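Local coordinates for putative aminooxidase (Propionibacterium acnes, PDB 2BA9), which probably isomerises polyunsaturated fatty acids such as linoleic acid to conjugated linoleic acid, using a bound FAD cofactor, at residues P255-L260 / T367-P372; K386-Q391 / C412-D417. One frame throughout, in Å; residues are numbered along the deposited sequence.

Contact 1. Residues P255-L260 / T367-P372; sequences PLEKFL and TWYYFP. With FAD (flavin-adenine dinucleotide), chain D.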
ATOM      1  N   PRO A 255       4.547  -1.288 -11.572  1.00 25.46           N
ATOM      2  CA  PRO A 255       3.453  -0.532 -12.185  1.00 25.55           C
ATOM      3  C   PRO A 255       3.167  -0.966 -13.627  1.00 25.62           C
ATOM      4  O   PRO A 255       4.045  -0.943 -14.502  1.00 26.12           O
ATOM      5  CB  PRO A 255       3.939   0.921 -12.091  1.00 25.69           C
ATOM      6  CG  PRO A 255       4.836   0.941 -10.935  1.00 25.28           C
ATOM      7  CD  PRO A 255       5.560  -0.380 -11.019  1.00 25.59           C
ATOM      8  N   LEU A 256       1.930  -1.396 -13.848  1.00 25.56           N
ATOM      9  CA  LEU A 256       1.545  -2.044 -15.088  1.00 25.13           C
ATOM     10  C   LEU A 256       1.274  -1.066 -16.229  1.00 25.35           C
ATOM     11  O   LEU A 256       1.454  -1.405 -17.382  1.00 24.91           O
ATOM     12  CB  LEU A 256       0.319  -2.915 -14.864  1.00 24.75           C
ATOM     13  CG  LEU A 256       0.467  -4.099 -13.911  1.00 24.27           C
ATOM     14  CD1 LEU A 256      -0.881  -4.874 -13.871  1.00 21.46           C
ATOM     15  CD2 LEU A 256       1.645  -4.992 -14.301  1.00 22.15           C
ATOM     16  N   GLU A 257       0.826   0.134 -15.903  1.00 25.66           N
ATOM     17  CA  GLU A 257       0.708   1.195 -16.891  1.00 26.13           C
ATOM     18  C   GLU A 257       2.091   1.661 -17.378  1.00 26.41           C
ATOM     19  O   GLU A 257       2.226   2.077 -18.523  1.00 25.87           O
ATOM     20  CB  GLU A 257      -0.134   2.375 -16.349  1.00 26.62           C
ATOM     21  CG  GLU A 257       0.558   3.379 -15.422  1.00 27.10           C
ATOM     22  CD  GLU A 257       0.709   2.881 -13.998  1.00 28.84           C
ATOM     23  OE1 GLU A 257       1.552   1.989 -13.777  1.00 31.35           O
ATOM     24  OE2 GLU A 257       0.002   3.384 -13.099  1.00 26.72           O
ATOM     25  N   LYS A 258       3.101   1.607 -16.499  1.00 26.56           N
ATOM     26  CA  LYS A 258       4.471   1.990 -16.862  1.00 26.92           C
ATOM     27  C   LYS A 258       5.161   0.931 -17.714  1.00 27.11           C
ATOM     28  O   LYS A 258       6.002   1.253 -18.563  1.00 26.82           O
ATOM     29  CB  LYS A 258       5.295   2.259 -15.606  1.00 27.27           C
ATOM     30  CG  LYS A 258       4.697   3.373 -14.722  1.00 28.23           C
ATOM     31  CD  LYS A 258       5.793   4.113 -13.952  1.00 30.60           C
ATOM     32  CE  LYS A 258       5.265   5.390 -13.296  1.00 31.01           C
ATOM     33  NZ  LYS A 258       4.863   5.124 -11.908  1.00 32.70           N
ATOM     34  N   PHE A 259       4.801  -0.326 -17.441  1.00 27.24           N
ATOM     35  CA  PHE A 259       5.241  -1.521 -18.182  1.00 27.27           C
ATOM     36  C   PHE A 259       4.870  -1.420 -19.654  1.00 27.57           C
ATOM     37  O   PHE A 259       5.588  -1.923 -20.516  1.00 27.65           O
ATOM     38  CB  PHE A 259       4.619  -2.770 -17.537  1.00 26.79           C
ATOM     39  CG  PHE A 259       4.739  -4.028 -18.357  1.00 26.94           C
ATOM     40  CD1 PHE A 259       5.919  -4.767 -18.363  1.00 26.30           C
ATOM     41  CD2 PHE A 259       3.652  -4.502 -19.093  1.00 25.80           C
ATOM     42  CE1 PHE A 259       6.021  -5.948 -19.118  1.00 26.18           C
ATOM     43  CE2 PHE A 259       3.754  -5.671 -19.839  1.00 25.53           C
ATOM     44  CZ  PHE A 259       4.942  -6.392 -19.850  1.00 25.58           C
ATOM     45  N   LEU A 260       3.754  -0.746 -19.935  1.00 27.79           N
ATOM     46  CA  LEU A 260       3.326  -0.500 -21.307  1.00 27.99           C
ATOM     47  C   LEU A 260       4.407   0.191 -22.119  1.00 28.42           C
ATOM     48  O   LEU A 260       4.568  -0.082 -23.312  1.00 28.21           O
ATOM     49  CB  LEU A 260       2.077   0.382 -21.337  1.00 27.92           C
ATOM     50  CG  LEU A 260       0.770  -0.175 -20.778  1.00 27.55           C
ATOM     51  CD1 LEU A 260      -0.306   0.908 -20.843  1.00 25.90           C
ATOM     52  CD2 LEU A 260       0.342  -1.428 -21.551  1.00 24.03           C
ATOM     53  N   THR A 367       7.750  11.798  -2.804  1.00 26.31           N
ATOM     54  CA  THR A 367       6.392  11.520  -3.318  1.00 26.27           C
ATOM     55  C   THR A 367       6.392  10.112  -3.924  1.00 26.34           C
ATOM     56  O   THR A 367       7.141   9.801  -4.853  1.00 26.80           O
ATOM     57  CB  THR A 367       5.877  12.561  -4.330  1.00 25.78           C
ATOM     58  OG1 THR A 367       5.850  13.855  -3.714  1.00 26.64           O
ATOM     59  CG2 THR A 367       4.460  12.211  -4.787  1.00 25.85           C
ATOM     60  N   TRP A 368       5.553   9.255  -3.374  1.00 26.52           N
ATOM     61  CA  TRP A 368       5.539   7.846  -3.749  1.00 26.33           C
ATOM     62  C   TRP A 368       4.481   7.571  -4.812  1.00 26.10           C
ATOM     63  O   TRP A 368       3.415   8.184  -4.809  1.00 26.57           O
ATOM     64  CB  TRP A 368       5.180   7.004  -2.538  1.00 26.39           C
ATOM     65  CG  TRP A 368       6.138   7.003  -1.417  1.00 26.37           C
ATOM     66  CD1 TRP A 368       5.995   7.641  -0.222  1.00 26.15           C
ATOM     67  CD2 TRP A 368       7.374   6.283  -1.343  1.00 26.04           C
ATOM     68  NE1 TRP A 368       7.062   7.365   0.588  1.00 25.70           N
ATOM     69  CE2 TRP A 368       7.924   6.533  -0.075  1.00 25.71           C
ATOM     70  CE3 TRP A 368       8.063   5.445  -2.227  1.00 25.96           C
ATOM     71  CZ2 TRP A 368       9.137   5.975   0.338  1.00 25.94           C
ATOM     72  CZ3 TRP A 368       9.274   4.894  -1.818  1.00 26.26           C
ATOM     73  CH2 TRP A 368       9.797   5.164  -0.547  1.00 25.60           C
ATOM     74  N   TYR A 369       4.778   6.635  -5.710  1.00 25.82           N
ATOM     75  CA  TYR A 369       3.765   6.035  -6.572  1.00 25.32           C
ATOM     76  C   TYR A 369       2.996   5.103  -5.654  1.00 25.44           C
ATOM     77  O   TYR A 369       3.525   4.084  -5.165  1.00 25.02           O
ATOM     78  CB  TYR A 369       4.393   5.265  -7.721  1.00 25.29           C
ATOM     79  CG  TYR A 369       3.414   4.508  -8.580  1.00 24.44           C
ATOM     80  CD1 TYR A 369       2.854   5.085  -9.717  1.00 24.03           C
ATOM     81  CD2 TYR A 369       3.060   3.194  -8.272  1.00 24.97           C
ATOM     82  CE1 TYR A 369       1.967   4.362 -10.531  1.00 24.37           C
ATOM     83  CE2 TYR A 369       2.174   2.479  -9.068  1.00 23.81           C
ATOM     84  CZ  TYR A 369       1.630   3.069 -10.181  1.00 24.21           C
ATOM     85  OH  TYR A 369       0.759   2.347 -10.954  1.00 26.43           O
ATOM     86  N   TYR A 370       1.748   5.472  -5.411  1.00 25.07           N
ATOM     87  CA  TYR A 370       1.000   4.921  -4.309  1.00 24.92           C
ATOM     88  C   TYR A 370      -0.365   4.469  -4.776  1.00 25.00           C
ATOM     89  O   TYR A 370      -0.963   5.066  -5.679  1.00 24.45           O
ATOM     90  CB  TYR A 370       0.850   5.981  -3.217  1.00 24.85           C
ATOM     91  CG  TYR A 370       0.575   5.408  -1.842  1.00 24.21           C
ATOM     92  CD1 TYR A 370       1.552   4.698  -1.164  1.00 23.16           C
ATOM     93  CD2 TYR A 370      -0.654   5.587  -1.224  1.00 24.42           C
ATOM     94  CE1 TYR A 370       1.310   4.164   0.092  1.00 24.49           C
ATOM     95  CE2 TYR A 370      -0.906   5.058   0.043  1.00 25.01           C
ATOM     96  CZ  TYR A 370       0.092   4.348   0.693  1.00 23.09           C
ATOM     97  OH  TYR A 370      -0.126   3.827   1.928  1.00 23.60           O
ATOM     98  N   PHE A 371      -0.831   3.406  -4.138  1.00 24.99           N
ATOM     99  CA  PHE A 371      -2.166   2.860  -4.317  1.00 24.67           C
ATOM    100  C   PHE A 371      -2.681   2.860  -5.749  1.00 24.86           C
ATOM    101  O   PHE A 371      -3.633   3.574  -6.056  1.00 24.29           O
ATOM    102  CB  PHE A 371      -3.162   3.584  -3.387  1.00 24.83           C
ATOM    103  CG  PHE A 371      -4.559   2.991  -3.407  1.00 24.32           C
ATOM    104  CD1 PHE A 371      -4.758   1.607  -3.471  1.00 24.76           C
ATOM    105  CD2 PHE A 371      -5.669   3.813  -3.369  1.00 25.45           C
ATOM    106  CE1 PHE A 371      -6.037   1.054  -3.465  1.00 24.54           C
ATOM    107  CE2 PHE A 371      -6.965   3.271  -3.393  1.00 24.78           C
ATOM    108  CZ  PHE A 371      -7.144   1.883  -3.433  1.00 25.37           C
ATOM    109  N   PRO A 372      -2.066   2.046  -6.631  1.00 24.97           N
ATOM    110  CA  PRO A 372      -2.689   1.912  -7.939  1.00 25.30           C
ATOM    111  C   PRO A 372      -4.048   1.255  -7.790  1.00 25.26           C
ATOM    112  O   PRO A 372      -4.203   0.288  -7.040  1.00 25.01           O
ATOM    113  CB  PRO A 372      -1.732   0.988  -8.708  1.00 25.18           C
ATOM    114  CG  PRO A 372      -0.999   0.220  -7.619  1.00 24.95           C
ATOM    115  CD  PRO A 372      -0.845   1.227  -6.511  1.00 25.02           C
TER
HETATM  116  PA  FAD D 500       6.530  -1.535  -4.022  1.00 19.59           P
HETATM  117  O1A FAD D 500       6.653  -1.574  -2.527  1.00 19.96           O
HETATM  118  O2A FAD D 500       6.290  -0.177  -4.650  1.00 19.83           O
HETATM  119  O5B FAD D 500       7.890  -2.091  -4.659  1.00 20.92           O
HETATM  120  C5B FAD D 500       7.956  -2.190  -6.062  1.00 23.05           C
HETATM  121  C4B FAD D 500       9.374  -2.501  -6.494  1.00 23.62           C
HETATM  122  O4B FAD D 500       9.404  -2.632  -7.901  1.00 24.57           O
HETATM  123  C3B FAD D 500      10.352  -1.399  -6.083  1.00 23.93           C
HETATM  124  O3B FAD D 500      11.432  -1.956  -5.369  1.00 23.63           O
HETATM  125  C2B FAD D 500      10.758  -0.775  -7.398  1.00 24.35           C
HETATM  126  O2B FAD D 500      12.052  -0.173  -7.356  1.00 24.46           O
HETATM  127  C1B FAD D 500      10.542  -1.947  -8.372  1.00 24.38           C
HETATM  128  N9A FAD D 500      10.371  -1.445  -9.747  1.00 23.97           N
HETATM  129  C8A FAD D 500       9.472  -0.498 -10.190  1.00 24.64           C
HETATM  130  N7A FAD D 500       9.662  -0.304 -11.526  1.00 23.58           N
HETATM  131  C5A FAD D 500      10.672  -1.119 -11.938  1.00 24.46           C
HETATM  132  C6A FAD D 500      11.298  -1.328 -13.184  1.00 23.92           C
HETATM  133  N6A FAD D 500      10.653  -0.935 -14.330  1.00 23.78           N
HETATM  134  N1A FAD D 500      12.309  -2.279 -13.272  1.00 24.67           N
HETATM  135  C2A FAD D 500      12.749  -2.971 -12.153  1.00 25.15           C
HETATM  136  N3A FAD D 500      12.127  -2.752 -10.931  1.00 24.60           N
HETATM  137  C4A FAD D 500      11.127  -1.834 -10.817  1.00 24.25           C
HETATM  138  N1  FAD D 500       1.568  -0.996   3.963  1.00 25.89           N
HETATM  139  C2  FAD D 500       1.014  -1.658   5.040  1.00 28.77           C
HETATM  140  O2  FAD D 500       0.774  -2.863   4.963  1.00 25.85           O
HETATM  141  N3  FAD D 500       0.704  -0.958   6.190  1.00 29.83           N
HETATM  142  C4  FAD D 500       0.975   0.391   6.276  1.00 29.28           C
HETATM  143  O4  FAD D 500       0.701   0.985   7.330  1.00 30.85           O
HETATM  144  C4X FAD D 500       1.550   1.061   5.191  1.00 27.21           C
HETATM  145  N5  FAD D 500       1.814   2.419   5.232  1.00 24.38           N
HETATM  146  C5X FAD D 500       2.528   3.053   4.232  1.00 24.27           C
HETATM  147  C6  FAD D 500       2.904   4.387   4.367  1.00 23.47           C
HETATM  148  C7  FAD D 500       3.656   5.001   3.367  1.00 23.93           C
HETATM  149  C7M FAD D 500       4.058   6.436   3.553  1.00 23.84           C
HETATM  150  C8  FAD D 500       4.019   4.282   2.231  1.00 23.67           C
HETATM  151  C8M FAD D 500       4.823   4.897   1.126  1.00 22.83           C
HETATM  152  C9  FAD D 500       3.633   2.951   2.104  1.00 23.66           C
HETATM  153  C9A FAD D 500       2.876   2.322   3.094  1.00 24.16           C
HETATM  154  N10 FAD D 500       2.457   0.984   2.977  1.00 23.80           N
HETATM  155  C10 FAD D 500       1.862   0.343   4.040  1.00 25.30           C
HETATM  156  C1' FAD D 500       2.324   0.336   1.640  1.00 20.63           C
HETATM  157  C2' FAD D 500       3.425  -0.688   1.390  1.00 19.91           C
HETATM  158  O2' FAD D 500       4.715  -0.171   1.699  1.00 21.29           O
HETATM  159  C3' FAD D 500       3.335  -1.107  -0.069  1.00 20.46           C
HETATM  160  O3' FAD D 500       1.988  -1.481  -0.371  1.00 20.43           O
HETATM  161  C4' FAD D 500       4.299  -2.243  -0.370  1.00 20.53           C
HETATM  162  O4' FAD D 500       5.649  -1.796  -0.337  1.00 24.59           O
HETATM  163  C5' FAD D 500       3.936  -2.837  -1.723  1.00 21.46           C
HETATM  164  O5' FAD D 500       4.966  -3.668  -2.176  1.00 20.30           O
HETATM  165  P   FAD D 500       5.124  -3.972  -3.760  1.00 20.53           P
HETATM  166  O1P FAD D 500       6.341  -4.841  -4.013  1.00 20.58           O
HETATM  167  O2P FAD D 500       3.861  -4.608  -4.230  1.00 23.73           O
HETATM  168  O3P FAD D 500       5.373  -2.554  -4.471  1.00 21.28           O
HETATM  169  O   HOH W   1      -0.027  -0.817 -11.632  1.00 21.11           O
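Tyr-369 reaches across from strand 359-373 and places its ring among Pro-255, Glu-257 and Lys-258. It carries over half of the 171 Å² buried here. Its CG is anti to the backbone N (chi1 174°), and this sends the ring toward the short helical turn 256-259. The phenol gives a very short hydrogen bond from Tyr-369 OH to Glu-257 OE2, 2.5 Å long. The carboxylate oxygen lies at the ring edge, in the ring plane, while the carboxylate itself is turned 78° from the ring. Its other oxygen, Glu-257 OE1, takes the backbone N of Lys-258 on its anti lone pair, at 3.2 Å, so both oxygens have a partner. Pro-255 lies over one face of the phenol. Its CG sits 4.0 Å from the centroid of the Tyr-369 ring, a CH-pi contact displaced toward the rim. Lys-258 runs past the ring in the opposite sense, and its NZ comes obliquely to within 3.0 Å of Tyr-369 CD1. The ring of His-278 stacks on Tyr-369 as well. The same segments also reach the cofactor. Trp-368 lays a ring face against the methyl C8M of FAD, with CD1 at 3.3 Å, and Tyr-370 meets FAD C9 with its edge. Pro-255 CD approaches adenine atom C8A at 4.0 Å. The contact thus borders the FAD pocket, to which these three contribute, in a flavin-containing amine oxidoreductase fold.

Contact 2. Residues K386-Q391 / C412-D417; sequences KVEGMQ and CHYSKD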
ATOM      1  N   LYS A 386     -11.488  -8.983 -16.617  1.00 26.67           N
ATOM      2  CA  LYS A 386     -10.597  -8.941 -17.768  1.00 26.58           C
ATOM      3  C   LYS A 386      -9.154  -9.259 -17.369  1.00 26.29           C
ATOM      4  O   LYS A 386      -8.562 -10.201 -17.887  1.00 26.05           O
ATOM      5  CB  LYS A 386     -10.669  -7.575 -18.455  1.00 26.76           C
ATOM      6  CG  LYS A 386      -9.765  -7.451 -19.672  1.00 27.48           C
ATOM      7  CD  LYS A 386     -10.259  -8.291 -20.865  1.00 28.47           C
ATOM      8  CE  LYS A 386      -9.741  -7.741 -22.197  1.00 28.59           C
ATOM      9  NZ  LYS A 386     -10.477  -8.234 -23.411  1.00 27.99           N
ATOM     10  N   VAL A 387      -8.589  -8.492 -16.441  1.00 26.11           N
ATOM     11  CA  VAL A 387      -7.149  -8.610 -16.171  1.00 25.97           C
ATOM     12  C   VAL A 387      -6.784  -9.974 -15.559  1.00 26.57           C
ATOM     13  O   VAL A 387      -5.760 -10.560 -15.926  1.00 25.95           O
ATOM     14  CB  VAL A 387      -6.616  -7.417 -15.364  1.00 25.99           C
ATOM     15  CG1 VAL A 387      -5.139  -7.625 -14.980  1.00 25.43           C
ATOM     16  CG2 VAL A 387      -6.781  -6.146 -16.182  1.00 25.00           C
ATOM     17  N   GLU A 388      -7.640 -10.506 -14.682  1.00 26.87           N
ATOM     18  CA  GLU A 388      -7.415 -11.847 -14.131  1.00 27.34           C
ATOM     19  C   GLU A 388      -7.643 -12.939 -15.175  1.00 27.57           C
ATOM     20  O   GLU A 388      -6.994 -13.988 -15.125  1.00 27.36           O
ATOM     21  CB  GLU A 388      -8.278 -12.113 -12.897  1.00 27.19           C
ATOM     22  CG  GLU A 388      -7.895 -11.285 -11.680  1.00 28.74           C
ATOM     23  CD  GLU A 388      -6.618 -11.769 -10.998  1.00 29.86           C
ATOM     24  OE1 GLU A 388      -5.796 -12.452 -11.648  1.00 30.40           O
ATOM     25  OE2 GLU A 388      -6.441 -11.469  -9.805  1.00 28.79           O
ATOM     26  N   GLY A 389      -8.573 -12.695 -16.097  1.00 27.59           N
ATOM     27  CA  GLY A 389      -8.762 -13.557 -17.247  1.00 28.01           C
ATOM     28  C   GLY A 389      -7.541 -13.581 -18.147  1.00 28.33           C
ATOM     29  O   GLY A 389      -7.272 -14.584 -18.800  1.00 28.88           O
ATOM     30  N   MET A 390      -6.794 -12.483 -18.176  1.00 28.79           N
ATOM     31  CA  MET A 390      -5.545 -12.420 -18.947  1.00 28.93           C
ATOM     32  C   MET A 390      -4.372 -13.161 -18.320  1.00 28.91           C
ATOM     33  O   MET A 390      -3.305 -13.224 -18.931  1.00 29.05           O
ATOM     34  CB  MET A 390      -5.123 -10.969 -19.149  1.00 28.99           C
ATOM     35  CG  MET A 390      -6.051 -10.168 -20.023  1.00 29.62           C
ATOM     36  SD  MET A 390      -5.470  -8.481 -20.025  1.00 31.25           S
ATOM     37  CE  MET A 390      -6.929  -7.576 -20.424  1.00 33.99           C
ATOM     38  N   GLN A 391      -4.531 -13.690 -17.107  1.00 29.03           N
ATOM     39  CA  GLN A 391      -3.397 -14.304 -16.407  1.00 29.08           C
ATOM     40  C   GLN A 391      -2.779 -15.408 -17.251  1.00 29.15           C
ATOM     41  O   GLN A 391      -3.485 -16.151 -17.937  1.00 29.32           O
ATOM     42  CB  GLN A 391      -3.797 -14.838 -15.025  1.00 29.29           C
ATOM     43  CG  GLN A 391      -4.129 -13.747 -13.990  1.00 28.55           C
ATOM     44  CD  GLN A 391      -2.905 -13.039 -13.416  1.00 28.89           C
ATOM     45  OE1 GLN A 391      -1.844 -12.975 -14.050  1.00 28.79           O
ATOM     46  NE2 GLN A 391      -3.053 -12.495 -12.208  1.00 26.21           N
ATOM     47  N   CYS A 412       1.864  -9.524  -0.592  1.00 25.13           N
ATOM     48  CA  CYS A 412       2.602 -10.753  -0.313  1.00 25.14           C
ATOM     49  C   CYS A 412       1.644 -11.951  -0.341  1.00 25.08           C
ATOM     50  O   CYS A 412       1.952 -12.978  -0.935  1.00 24.36           O
ATOM     51  CB  CYS A 412       3.316 -10.675   1.037  1.00 25.14           C
ATOM     52  SG  CYS A 412       4.677  -9.472   1.102  1.00 26.69           S
ATOM     53  N   HIS A 413       0.488 -11.795   0.305  1.00 25.00           N
ATOM     54  CA  HIS A 413      -0.598 -12.802   0.289  1.00 24.67           C
ATOM     55  C   HIS A 413      -1.060 -13.123  -1.147  1.00 24.76           C
ATOM     56  O   HIS A 413      -1.265 -14.295  -1.521  1.00 23.90           O
ATOM     57  CB  HIS A 413      -1.757 -12.288   1.159  1.00 24.56           C
ATOM     58  CG  HIS A 413      -2.845 -13.286   1.414  1.00 25.40           C
ATOM     59  ND1 HIS A 413      -4.007 -12.952   2.076  1.00 25.59           N
ATOM     60  CD2 HIS A 413      -2.971 -14.589   1.072  1.00 24.79           C
ATOM     61  CE1 HIS A 413      -4.790 -14.011   2.151  1.00 23.80           C
ATOM     62  NE2 HIS A 413      -4.184 -15.018   1.552  1.00 25.45           N
ATOM     63  N   TYR A 414      -1.188 -12.087  -1.969  1.00 24.82           N
ATOM     64  CA  TYR A 414      -1.503 -12.289  -3.377  1.00 24.72           C
ATOM     65  C   TYR A 414      -0.386 -13.048  -4.108  1.00 24.56           C
ATOM     66  O   TYR A 414      -0.672 -13.943  -4.911  1.00 23.97           O
ATOM     67  CB  TYR A 414      -1.781 -10.957  -4.082  1.00 24.90           C
ATOM     68  CG  TYR A 414      -2.336 -11.136  -5.480  1.00 24.94           C
ATOM     69  CD1 TYR A 414      -3.697 -11.056  -5.722  1.00 25.34           C
ATOM     70  CD2 TYR A 414      -1.495 -11.404  -6.557  1.00 25.39           C
ATOM     71  CE1 TYR A 414      -4.210 -11.237  -7.000  1.00 25.13           C
ATOM     72  CE2 TYR A 414      -1.996 -11.579  -7.832  1.00 24.91           C
ATOM     73  CZ  TYR A 414      -3.353 -11.494  -8.045  1.00 24.43           C
ATOM     74  OH  TYR A 414      -3.855 -11.664  -9.301  1.00 24.73           O
ATOM     75  N   SER A 415       0.873 -12.685  -3.853  1.00 24.24           N
ATOM     76  CA  SER A 415       2.009 -13.418  -4.453  1.00 24.23           C
ATOM     77  C   SER A 415       2.014 -14.924  -4.069  1.00 24.15           C
ATOM     78  O   SER A 415       2.110 -15.802  -4.936  1.00 23.42           O
ATOM     79  CB  SER A 415       3.350 -12.750  -4.102  1.00 24.56           C
ATOM     80  OG  SER A 415       3.658 -11.683  -5.008  1.00 25.08           O
ATOM     81  N   LYS A 416       1.888 -15.202  -2.774  1.00 24.36           N
ATOM     82  CA  LYS A 416       1.697 -16.575  -2.245  1.00 24.67           C
ATOM     83  C   LYS A 416       0.628 -17.344  -3.023  1.00 24.86           C
ATOM     84  O   LYS A 416       0.858 -18.467  -3.493  1.00 25.22           O
ATOM     85  CB  LYS A 416       1.295 -16.495  -0.760  1.00 24.70           C
ATOM     86  CG  LYS A 416       1.015 -17.814  -0.037  1.00 24.61           C
ATOM     87  CD  LYS A 416       0.440 -17.530   1.349  1.00 25.37           C
ATOM     88  CE  LYS A 416       0.396 -18.758   2.245  1.00 25.90           C
ATOM     89  NZ  LYS A 416      -0.662 -19.698   1.837  1.00 28.98           N
ATOM     90  N   ASP A 417      -0.551 -16.744  -3.137  1.00 24.82           N
ATOM     91  CA  ASP A 417      -1.691 -17.400  -3.778  1.00 25.04           C
ATOM     92  C   ASP A 417      -1.479 -17.561  -5.289  1.00 25.16           C
ATOM     93  O   ASP A 417      -1.963 -18.515  -5.869  1.00 24.96           O
ATOM     94  CB  ASP A 417      -2.986 -16.618  -3.520  1.00 24.87           C
ATOM     95  CG  ASP A 417      -3.529 -16.804  -2.106  1.00 25.70           C
ATOM     96  OD1 ASP A 417      -3.142 -17.769  -1.407  1.00 27.80           O
ATOM     97  OD2 ASP A 417      -4.371 -15.986  -1.694  1.00 23.89           O
TER
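Glu-388 and Tyr-414 meet through their polar ends. Their CA atoms are 12.3 Å apart, so the contact is made by the ends of long side chains. From CB, the tyrosine side chain points toward helix 383-389. A chi1 of -170° swings the ring away from its own backbone N, and it stands out from helix 408-423. Ring atoms CE1 and CZ each come to 3.6 Å from Glu-388 OE2. At the tip, Tyr-414 OH gives a hydrogen bond of 2.6 Å to Glu-388 OE2. It meets that oxygen on the syn side, 20° out of the carboxylate plane. Carboxylate and ring are nearly coplanar, 24° apart. Gln-391 steadies the acid from its own segment: its NE2 donates to Glu-388 OE1 at 2.8 Å. This bond is also on the syn side, and the acceptor lies near the amide plane. Gln-391 OE1 in turn accepts from Tyr-398 N, on strand 396-398. Glu-388 OE1 also has a long, weak ion pair with Arg-421 NH2. Within the two segments each carboxylate oxygen accepts one bond, an O-H on OE2 and an N-H on OE1. This is consistent with a charged glutamate that joins the two helices by polar contact.

Overall arrangement
The contacts come in series along the chain: contact 1 closes at residue 372 before contact 2 opens at 386. Their centres are about 17 Å apart and their nearest atoms about 5 Å, without touching. Contact 1 joins the turn after strand 249-252, in the four-stranded parallel sheet, to strand 359-373, an outermost strand of the mixed sheet. Contact 2 joins helices 383-389 and 408-423. These flank strand 396-398 in sequence, and that strand pairs with 249-252. Helix 267-273 links the two sites, since it touches Leu-256 and Val-387 through Phe-273. Contact 1 therefore ties the two sheets together beside FAD, while contact 2 joins helices near it, with Tyr-414 about 8 Å from the cofactor.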